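Local coordinates for protein peroxiredoxin (Mycobacterium tuberculosis, PDB 5EPF) that reduces hydrogen peroxide and organic hydroperoxides to water and alcohols as a thiol-specific peroxidase, protecting the cell against oxidative stress and sensing peroxide signals, at residues A[38-43]-A[57-62]; A[69-74]-A[154-159]. All coordinates share one frame; numbering follows the deposited sequence. Where two conformers were deposited one is given.

Interaction 1. Residues A[38-43]-A[57-62]; sequences PVVLFF and CHFRDL. With SO4 (sulfate ion), chain B.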
ATOM      1  N   PRO A  38      -7.182   7.602  -7.655  1.00  9.27           N
ATOM      2  CA  PRO A  38      -6.933   7.078  -6.307  1.00  8.62           C
ATOM      3  C   PRO A  38      -5.734   6.143  -6.256  1.00  8.41           C
ATOM      4  O   PRO A  38      -5.342   5.526  -7.249  1.00 10.13           O
ATOM      5  CB  PRO A  38      -8.236   6.323  -6.000  1.00  9.50           C
ATOM      6  CG  PRO A  38      -9.283   7.044  -6.834  1.00 10.78           C
ATOM      7  CD  PRO A  38      -8.555   7.311  -8.115  1.00 10.42           C
ATOM      8  N   VAL A  39      -5.154   6.056  -5.069  1.00  7.75           N
ATOM      9  CA  VAL A  39      -4.074   5.115  -4.763  1.00  7.67           C
ATOM     10  C   VAL A  39      -4.586   4.111  -3.736  1.00  6.83           C
ATOM     11  O   VAL A  39      -5.139   4.496  -2.698  1.00  7.69           O
ATOM     12  CB  VAL A  39      -2.838   5.849  -4.199  1.00  8.93           C
ATOM     13  CG1 VAL A  39      -1.891   4.866  -3.512  1.00 10.18           C
ATOM     14  CG2 VAL A  39      -2.097   6.641  -5.310  1.00 10.55           C
ATOM     15  N   VAL A  40      -4.362   2.829  -3.988  1.00  6.73           N
ATOM     16  CA  VAL A  40      -4.604   1.783  -3.004  1.00  6.14           C
ATOM     17  C   VAL A  40      -3.249   1.486  -2.358  1.00  6.12           C
ATOM     18  O   VAL A  40      -2.372   0.861  -2.976  1.00  6.82           O
ATOM     19  CB  VAL A  40      -5.218   0.534  -3.644  1.00  6.68           C
ATOM     20  CG1 VAL A  40      -5.500  -0.510  -2.563  1.00  8.04           C
ATOM     21  CG2 VAL A  40      -6.487   0.888  -4.393  1.00  8.89           C
ATOM     22  N   LEU A  41      -3.072   1.966  -1.121  1.00  5.98           N
ATOM     23  CA  LEU A  41      -1.803   1.906  -0.395  1.00  5.41           C
ATOM     24  C   LEU A  41      -1.901   0.730   0.569  1.00  5.19           C
ATOM     25  O   LEU A  41      -2.669   0.780   1.535  1.00  6.30           O
ATOM     26  CB  LEU A  41      -1.565   3.212   0.375  1.00  6.32           C
ATOM     27  CG  LEU A  41      -0.232   3.315   1.121  1.00  6.56           C
ATOM     28  CD1 LEU A  41       0.951   3.317   0.136  1.00  7.97           C
ATOM     29  CD2 LEU A  41      -0.225   4.560   2.011  1.00  8.72           C
ATOM     30  N   PHE A  42      -1.175  -0.349   0.284  1.00  5.79           N
ATOM     31  CA  PHE A  42      -1.317  -1.575   1.056  1.00  5.49           C
ATOM     32  C   PHE A  42      -0.059  -1.820   1.879  1.00  5.61           C
ATOM     33  O   PHE A  42       1.015  -2.087   1.323  1.00  6.39           O
ATOM     34  CB  PHE A  42      -1.783  -2.779   0.218  1.00  6.44           C
ATOM     35  CG  PHE A  42      -0.796  -3.334  -0.810  1.00  6.94           C
ATOM     36  CD1 PHE A  42      -0.006  -4.445  -0.508  1.00  7.26           C
ATOM     37  CD2 PHE A  42      -0.746  -2.831  -2.106  1.00  6.96           C
ATOM     38  CE1 PHE A  42       0.850  -4.998  -1.454  1.00  8.01           C
ATOM     39  CE2 PHE A  42       0.123  -3.385  -3.063  1.00  7.31           C
ATOM     40  CZ  PHE A  42       0.896  -4.473  -2.729  1.00  8.03           C
ATOM     41  N   PHE A  43      -0.200  -1.708   3.204  1.00  6.22           N
ATOM     42  CA  PHE A  43       0.885  -1.992   4.140  1.00  6.46           C
ATOM     43  C   PHE A  43       0.928  -3.498   4.375  1.00  6.85           C
ATOM     44  O   PHE A  43      -0.084  -4.115   4.738  1.00  7.08           O
ATOM     45  CB  PHE A  43       0.605  -1.324   5.486  1.00  7.44           C
ATOM     46  CG  PHE A  43       0.864   0.152   5.528  1.00  7.57           C
ATOM     47  CD1 PHE A  43       2.077   0.658   5.974  1.00  8.02           C
ATOM     48  CD2 PHE A  43      -0.139   1.043   5.170  1.00  7.61           C
ATOM     49  CE1 PHE A  43       2.295   2.043   6.027  1.00  9.01           C
ATOM     50  CE2 PHE A  43       0.049   2.411   5.238  1.00  8.86           C
ATOM     51  CZ  PHE A  43       1.274   2.915   5.666  1.00  9.08           C
ATOM     52  N   CYS A  57       0.775 -10.469  -4.997  1.00  7.66           N
ATOM     53  CA  CYS A  57       0.554 -11.070  -6.308  1.00  8.32           C
ATOM     54  C   CYS A  57      -0.897 -10.935  -6.755  1.00  8.17           C
ATOM     55  O   CYS A  57      -1.166 -10.867  -7.962  1.00  9.53           O
ATOM     56  CB  CYS A  57       0.989 -12.536  -6.307  1.00  9.70           C
ATOM     57  SG  CYS A  57       2.789 -12.744  -6.312  1.00 10.55           S
ATOM     58  N   HIS A  58      -1.847 -10.912  -5.814  1.00  8.70           N
ATOM     59  CA  HIS A  58      -3.233 -10.663  -6.193  1.00  8.76           C
ATOM     60  C   HIS A  58      -3.401  -9.237  -6.708  1.00  7.78           C
ATOM     61  O   HIS A  58      -4.055  -9.022  -7.736  1.00  8.80           O
ATOM     62  CB  HIS A  58      -4.159 -10.979  -5.015  1.00  9.38           C
ATOM     63  CG  HIS A  58      -5.609 -11.041  -5.384  1.00  8.61           C
ATOM     64  ND1 HIS A  58      -6.087 -11.813  -6.418  1.00 10.30           N
ATOM     65  CD2 HIS A  58      -6.690 -10.426  -4.846  1.00  9.46           C
ATOM     66  CE1 HIS A  58      -7.401 -11.679  -6.496  1.00 10.44           C
ATOM     67  NE2 HIS A  58      -7.791 -10.840  -5.556  1.00 10.43           N
ATOM     68  N   PHE A  59      -2.762  -8.256  -6.050  1.00  7.46           N
ATOM     69  CA  PHE A  59      -2.715  -6.903  -6.605  1.00  7.31           C
ATOM     70  C   PHE A  59      -2.093  -6.893  -7.995  1.00  7.86           C
ATOM     71  O   PHE A  59      -2.611  -6.233  -8.908  1.00  8.43           O
ATOM     72  CB  PHE A  59      -1.938  -5.964  -5.688  1.00  7.18           C
ATOM     73  CG  PHE A  59      -2.770  -5.354  -4.585  1.00  7.29           C
ATOM     74  CD1 PHE A  59      -3.701  -4.361  -4.865  1.00  7.94           C
ATOM     75  CD2 PHE A  59      -2.624  -5.764  -3.262  1.00  6.94           C
ATOM     76  CE1 PHE A  59      -4.465  -3.794  -3.850  1.00  7.88           C
ATOM     77  CE2 PHE A  59      -3.388  -5.206  -2.243  1.00  7.19           C
ATOM     78  CZ  PHE A  59      -4.321  -4.210  -2.550  1.00  7.22           C
ATOM     79  N   ARG A  60      -0.982  -7.619  -8.177  1.00  7.83           N
ATOM     80  CA  ARG A  60      -0.334  -7.693  -9.483  1.00  8.70           C
ATOM     81  C   ARG A  60      -1.300  -8.206 -10.539  1.00  8.78           C
ATOM     82  O   ARG A  60      -1.416  -7.632 -11.632  1.00  9.93           O
ATOM     83  CB  ARG A  60       0.859  -8.648  -9.396  1.00  8.69           C
ATOM     84  CG  ARG A  60       1.579  -8.874 -10.739  1.00  9.04           C
ATOM     85  CD  ARG A  60       2.481 -10.102 -10.657  1.00 10.51           C
ATOM     86  NE  ARG A  60       1.693 -11.307 -10.429  1.00 11.07           N
ATOM     87  CZ  ARG A  60       2.188 -12.482 -10.045  1.00 11.94           C
ATOM     88  NH1 ARG A  60       3.492 -12.631  -9.828  1.00 11.58           N
ATOM     89  NH2 ARG A  60       1.370 -13.509  -9.865  1.00 13.34           N
ATOM     90  N   ASP A  61      -1.999  -9.304 -10.227  1.00  9.20           N
ATOM     91  CA  ASP A  61      -2.843  -9.981 -11.196  1.00 11.16           C
ATOM     92  C   ASP A  61      -4.050  -9.146 -11.575  1.00 11.54           C
ATOM     93  O   ASP A  61      -4.671  -9.418 -12.605  1.00 14.09           O
ATOM     94  CB  ASP A  61      -3.336 -11.310 -10.618  1.00 13.79           C
ATOM     95  CG  ASP A  61      -2.238 -12.336 -10.419  1.00 16.09           C
ATOM     96  OD1 ASP A  61      -1.128 -12.195 -10.982  1.00 15.18           O
ATOM     97  OD2 ASP A  61      -2.505 -13.338  -9.701  1.00 18.02           O
ATOM     98  N   LEU A  62      -4.413  -8.151 -10.760  1.00 10.57           N
ATOM     99  CA  LEU A  62      -5.555  -7.286 -11.031  1.00 11.13           C
ATOM    100  C   LEU A  62      -5.160  -5.977 -11.716  1.00 11.33           C
ATOM    101  O   LEU A  62      -5.923  -5.002 -11.662  1.00 11.13           O
ATOM    102  CB  LEU A  62      -6.341  -7.034  -9.743  1.00 11.19           C
ATOM    103  CG  LEU A  62      -7.129  -8.236  -9.223  1.00 12.51           C
ATOM    104  CD1 LEU A  62      -7.628  -7.962  -7.798  1.00 13.18           C
ATOM    105  CD2 LEU A  62      -8.289  -8.568 -10.146  1.00 15.16           C
TER
HETATM  106  S   SO4 B 200       4.122 -16.334  -9.395  1.00 15.05           S
HETATM  107  O1  SO4 B 200       4.830 -15.165  -8.894  1.00 13.92           O
HETATM  108  O2  SO4 B 200       4.164 -17.427  -8.400  1.00 18.28           O
HETATM  109  O3  SO4 B 200       2.721 -16.012  -9.681  1.00 16.90           O
HETATM  110  O4  SO4 B 200       4.776 -16.816 -10.615  1.00 17.25           O

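Interaction 2. Residues A[69-74]-A[154-159]; sequences VRASRV and ATLRAI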
ATOM      1  N   VAL A  69     -10.592   1.359 -13.504  1.00 18.37           N
ATOM      2  CA  VAL A  69     -11.164   2.359 -12.605  1.00 17.83           C
ATOM      3  C   VAL A  69     -10.191   3.509 -12.400  1.00 17.71           C
ATOM      4  O   VAL A  69     -10.386   4.339 -11.508  1.00 18.60           O
ATOM      5  CB  VAL A  69     -11.640   1.763 -11.262  1.00 17.69           C
ATOM      6  CG1 VAL A  69     -12.859   0.869 -11.477  1.00 19.39           C
ATOM      7  CG2 VAL A  69     -10.515   1.008 -10.559  1.00 16.13           C
ATOM      8  N   ARG A  70      -9.132   3.563 -13.214  1.00 17.00           N
ATOM      9  CA  ARG A  70      -8.152   4.653 -13.169  1.00 18.61           C
ATOM     10  C   ARG A  70      -7.607   4.852 -11.763  1.00 16.60           C
ATOM     11  O   ARG A  70      -7.600   5.961 -11.227  1.00 18.46           O
ATOM     12  CB  ARG A  70      -8.719   5.976 -13.694  1.00 22.58           C
ATOM     13  CG  ARG A  70      -9.792   5.854 -14.727  1.00 27.85           C
ATOM     14  CD  ARG A  70      -9.216   5.977 -16.097  1.00 31.70           C
ATOM     15  NE  ARG A  70      -9.646   4.866 -16.934  1.00 34.82           N
ATOM     16  CZ  ARG A  70      -9.741   4.922 -18.256  1.00 36.55           C
ATOM     17  NH1 ARG A  70     -10.143   3.857 -18.932  1.00 36.50           N
ATOM     18  NH2 ARG A  70      -9.440   6.042 -18.898  1.00 37.90           N
ATOM     19  N   ALA A  71      -7.179   3.751 -11.149  1.00 13.86           N
ATOM     20  CA  ALA A  71      -6.608   3.763  -9.814  1.00 12.66           C
ATOM     21  C   ALA A  71      -5.286   3.019  -9.863  1.00 12.79           C
ATOM     22  O   ALA A  71      -5.063   2.177 -10.735  1.00 15.98           O
ATOM     23  CB  ALA A  71      -7.552   3.105  -8.795  1.00 12.18           C
ATOM     24  N   SER A  72      -4.413   3.317  -8.915  0.54 12.13           N
ATOM     25  CA  SER A  72      -3.117   2.671  -8.885  0.54 11.78           C
ATOM     26  C   SER A  72      -2.844   2.027  -7.530  0.54 11.17           C
ATOM     27  O   SER A  72      -3.396   2.399  -6.498  0.54 13.34           O
ATOM     28  CB  SER A  72      -2.019   3.654  -9.234  0.54 11.95           C
ATOM     29  OG  SER A  72      -1.893   4.593  -8.197  0.54 10.94           O
ATOM     30  N   ARG A  73      -1.975   1.042  -7.568  1.00  8.84           N
ATOM     31  CA  ARG A  73      -1.629   0.193  -6.438  1.00  9.42           C
ATOM     32  C   ARG A  73      -0.228   0.575  -5.981  1.00  7.62           C
ATOM     33  O   ARG A  73       0.660   0.751  -6.809  1.00  8.68           O
ATOM     34  CB  ARG A  73      -1.566  -1.273  -6.947  1.00 13.09           C
ATOM     35  CG  ARG A  73      -2.844  -1.754  -7.662  1.00 13.95           C
ATOM     36  CD  ARG A  73      -2.558  -2.879  -8.639  1.00 14.14           C
ATOM     37  NE  ARG A  73      -1.867  -2.337  -9.777  1.00 16.57           N
ATOM     38  CZ  ARG A  73      -1.153  -3.042 -10.632  1.00 13.85           C
ATOM     39  NH1 ARG A  73      -1.088  -4.371 -10.570  1.00 12.82           N
ATOM     40  NH2 ARG A  73      -0.547  -2.403 -11.603  1.00 15.75           N
ATOM     41  N   VAL A  74      -0.020   0.681  -4.671  1.00  6.72           N
ATOM     42  CA  VAL A  74       1.290   0.990  -4.097  1.00  6.54           C
ATOM     43  C   VAL A  74       1.457   0.145  -2.839  1.00  5.45           C
ATOM     44  O   VAL A  74       0.677   0.282  -1.887  1.00  6.48           O
ATOM     45  CB  VAL A  74       1.453   2.477  -3.737  1.00  7.62           C
ATOM     46  CG1 VAL A  74       2.812   2.737  -3.073  1.00  7.99           C
ATOM     47  CG2 VAL A  74       1.282   3.369  -4.975  1.00  8.74           C
ATOM     48  N   ALA A 154     -13.713  -3.214  -5.308  1.00  9.66           N
ATOM     49  CA  ALA A 154     -15.166  -3.040  -5.236  1.00 11.96           C
ATOM     50  C   ALA A 154     -15.538  -1.623  -4.792  1.00 10.72           C
ATOM     51  O   ALA A 154     -16.487  -1.028  -5.317  1.00 11.89           O
ATOM     52  CB  ALA A 154     -15.793  -4.102  -4.332  1.00 13.26           C
ATOM     53  N   THR A 155     -14.787  -1.053  -3.846  1.00  9.45           N
ATOM     54  CA  THR A 155     -15.036   0.328  -3.449  1.00  9.82           C
ATOM     55  C   THR A 155     -14.838   1.285  -4.615  1.00  9.41           C
ATOM     56  O   THR A 155     -15.661   2.192  -4.842  1.00 10.86           O
ATOM     57  CB  THR A 155     -14.117   0.693  -2.297  1.00 10.14           C
ATOM     58  OG1 THR A 155     -14.545  -0.037  -1.140  1.00 11.59           O
ATOM     59  CG2 THR A 155     -14.165   2.201  -2.041  1.00 12.05           C
ATOM     60  N   LEU A 156     -13.763   1.098  -5.380  1.00  8.34           N
ATOM     61  CA  LEU A 156     -13.509   1.988  -6.507  1.00  9.73           C
ATOM     62  C   LEU A 156     -14.577   1.836  -7.592  1.00 10.49           C
ATOM     63  O   LEU A 156     -15.018   2.829  -8.189  1.00 10.93           O
ATOM     64  CB  LEU A 156     -12.106   1.711  -7.055  1.00  9.86           C
ATOM     65  CG  LEU A 156     -11.009   2.105  -6.066  1.00 10.08           C
ATOM     66  CD1 LEU A 156      -9.676   1.422  -6.383  1.00 11.88           C
ATOM     67  CD2 LEU A 156     -10.854   3.640  -6.038  1.00 11.32           C
ATOM     68  N   ARG A 157     -15.017   0.603  -7.853  1.00 10.73           N
ATOM     69  CA  ARG A 157     -16.112   0.410  -8.796  1.00 12.30           C
ATOM     70  C   ARG A 157     -17.389   1.081  -8.307  1.00 13.37           C
ATOM     71  O   ARG A 157     -18.138   1.644  -9.107  1.00 14.10           O
ATOM     72  CB  ARG A 157     -16.323  -1.086  -9.055  1.00 12.52           C
ATOM     73  CG  ARG A 157     -15.205  -1.675  -9.897  1.00 14.22           C
ATOM     74  CD  ARG A 157     -15.285  -3.185 -10.063  1.00 17.15           C
ATOM     75  NE  ARG A 157     -14.328  -3.671 -11.058  1.00 19.42           N
ATOM     76  CZ  ARG A 157     -14.050  -4.950 -11.293  1.00 21.77           C
ATOM     77  NH1 ARG A 157     -14.632  -5.901 -10.574  1.00 22.38           N
ATOM     78  NH2 ARG A 157     -13.187  -5.275 -12.255  1.00 22.47           N
ATOM     79  N   ALA A 158     -17.636   1.051  -6.994  1.00 13.72           N
ATOM     80  CA  ALA A 158     -18.854   1.643  -6.450  1.00 15.79           C
ATOM     81  C   ALA A 158     -18.899   3.147  -6.663  1.00 16.25           C
ATOM     82  O   ALA A 158     -19.987   3.725  -6.749  1.00 18.48           O
ATOM     83  CB  ALA A 158     -18.975   1.315  -4.964  1.00 17.22           C
ATOM     84  N   ILE A 159     -17.747   3.811  -6.734  1.00 16.43           N
ATOM     85  CA  ILE A 159     -17.737   5.258  -6.911  1.00 18.19           C
ATOM     86  C   ILE A 159     -17.552   5.684  -8.364  1.00 19.88           C
ATOM     87  O   ILE A 159     -17.408   6.881  -8.630  1.00 20.60           O
ATOM     88  CB  ILE A 159     -16.760   5.977  -5.974  1.00 19.62           C
ATOM     89  CG1 ILE A 159     -15.312   5.660  -6.347  1.00 19.73           C
ATOM     90  CG2 ILE A 159     -17.068   5.623  -4.519  1.00 20.29           C
ATOM     91  CD1 ILE A 159     -14.294   6.509  -5.561  1.00 20.69           C
TER

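Interaction 1. Residues A[38-43]-A[57-62]
The first torsions of Phe-42 and Phe-59 swing each ring toward the other and bring the two face to face: on the strand, CG of Phe-42 sits between the backbone N and the carbonyl carbon (chi1 69°), whereas on the helix CG of Phe-59 lies beside its N and anti to the carbonyl carbon (chi1 -86°). The two side chains slide past each other in opposite directions, and the rings overlap as an offset stack in the thioredoxin fold of this peroxiredoxin, where helix 50-61 covers one face of the central sheet. The centroids of the two rings are 4.1 Å apart and the planes are close to parallel. CD2 of Phe-59 lies over the centre of the Phe-42 ring, while CD2 of Phe-42 falls nearer the rim of the Phe-59 ring; the closest atoms are Phe-42 CG and Phe-59 CE2, at 3.5 Å. Val-40, two residues back on the same face of the strand, brings its CG1 obliquely to Phe-59 CE1 (3.7 Å). All three residues are buried, and helix 145-158 packs against the same group, Ala-149 touching Phe-59 and Ala-152 touching Val-40.

The stack packs helix 50-61, which carries the probable peroxidatic cysteine Cys-52, onto strand 39-43, with the Phe-42 side chain about 7 Å from that of Cys-52. Cys-57, the probable resolving partner, is not joined to it in this structure; its SG rests over one face of the Arg-60 guanidinium. In the guanidinium plane, NE and NH2 of Arg-60 both reach Asp-61 OD1 in a side-on salt bridge. A sulfate, probably from the crystallisation liquor and also held by Arg-91 and Arg-92, meets the guanidinium edge: Arg-60 NH1 donates almost straight to O1 of the sulfate at 3.0 Å, and Arg-60 NH2 donates to its O3 at 2.9 Å.

Interaction 2. Residues A[69-74]-A[154-159]
Neither face nor edge of a flat group makes the contact between Val-69 and Arg-157: the guanidinium is carried beyond it on an extended chain, and the touching is left to the aliphatic root, where Arg-157 CG meets Val-69 CG1 at 3.8 Å. The two side chains cross at about a right angle. The other branch of Val-69, CG2, stands between its backbone N and carbonyl carbon and reaches Leu-156 CB at 3.9 Å, so the valine straddles two successive helix residues. Farther along the leucine, whose CG lies beside its backbone N (chi1 -67°), the CD1 branch comes to Ala-71 CB at 3.6 Å. Leu-156 is buried, with Phe-66, Pro-38 and Val-40 also touching it; Arg-157 lies at the exposed margin, its side chain reaching Glu-65.

The contact is apolar packing away from the active site. Arg-70, with positive phi, is the C-prime residue of a Schellman motif that ends helix 63-68, and this turn places Val-69 and Ala-71 against helix 145-158. The C-terminal helix packs on the sheet as in the thioredoxin fold, here meeting the turn that leads from helix 63-68 into strand 72-77.

From the N terminus, strand 39-43 comes first, and interaction 1 closes the loop that returns through helix 50-61 to residues 57-62. Only then does interaction 2 open at 69-74, and it closes nearly at the C terminus, at 154-159, spanning the rest of the sheet. The two are in series, neither enclosing nor crossing the other. They meet in the sheet, where strands 39-43 and 72-77 are parallel neighbours of a beta-alpha-beta crossover and Val-40 N probably bonds to Ser-72 O at 2.7 Å. Interaction 1 ties helix 50-61 to strand 39-43, and interaction 2 ties helix 145-158 to the turn leading into strand 72-77, the two helices lying on the same sheet face.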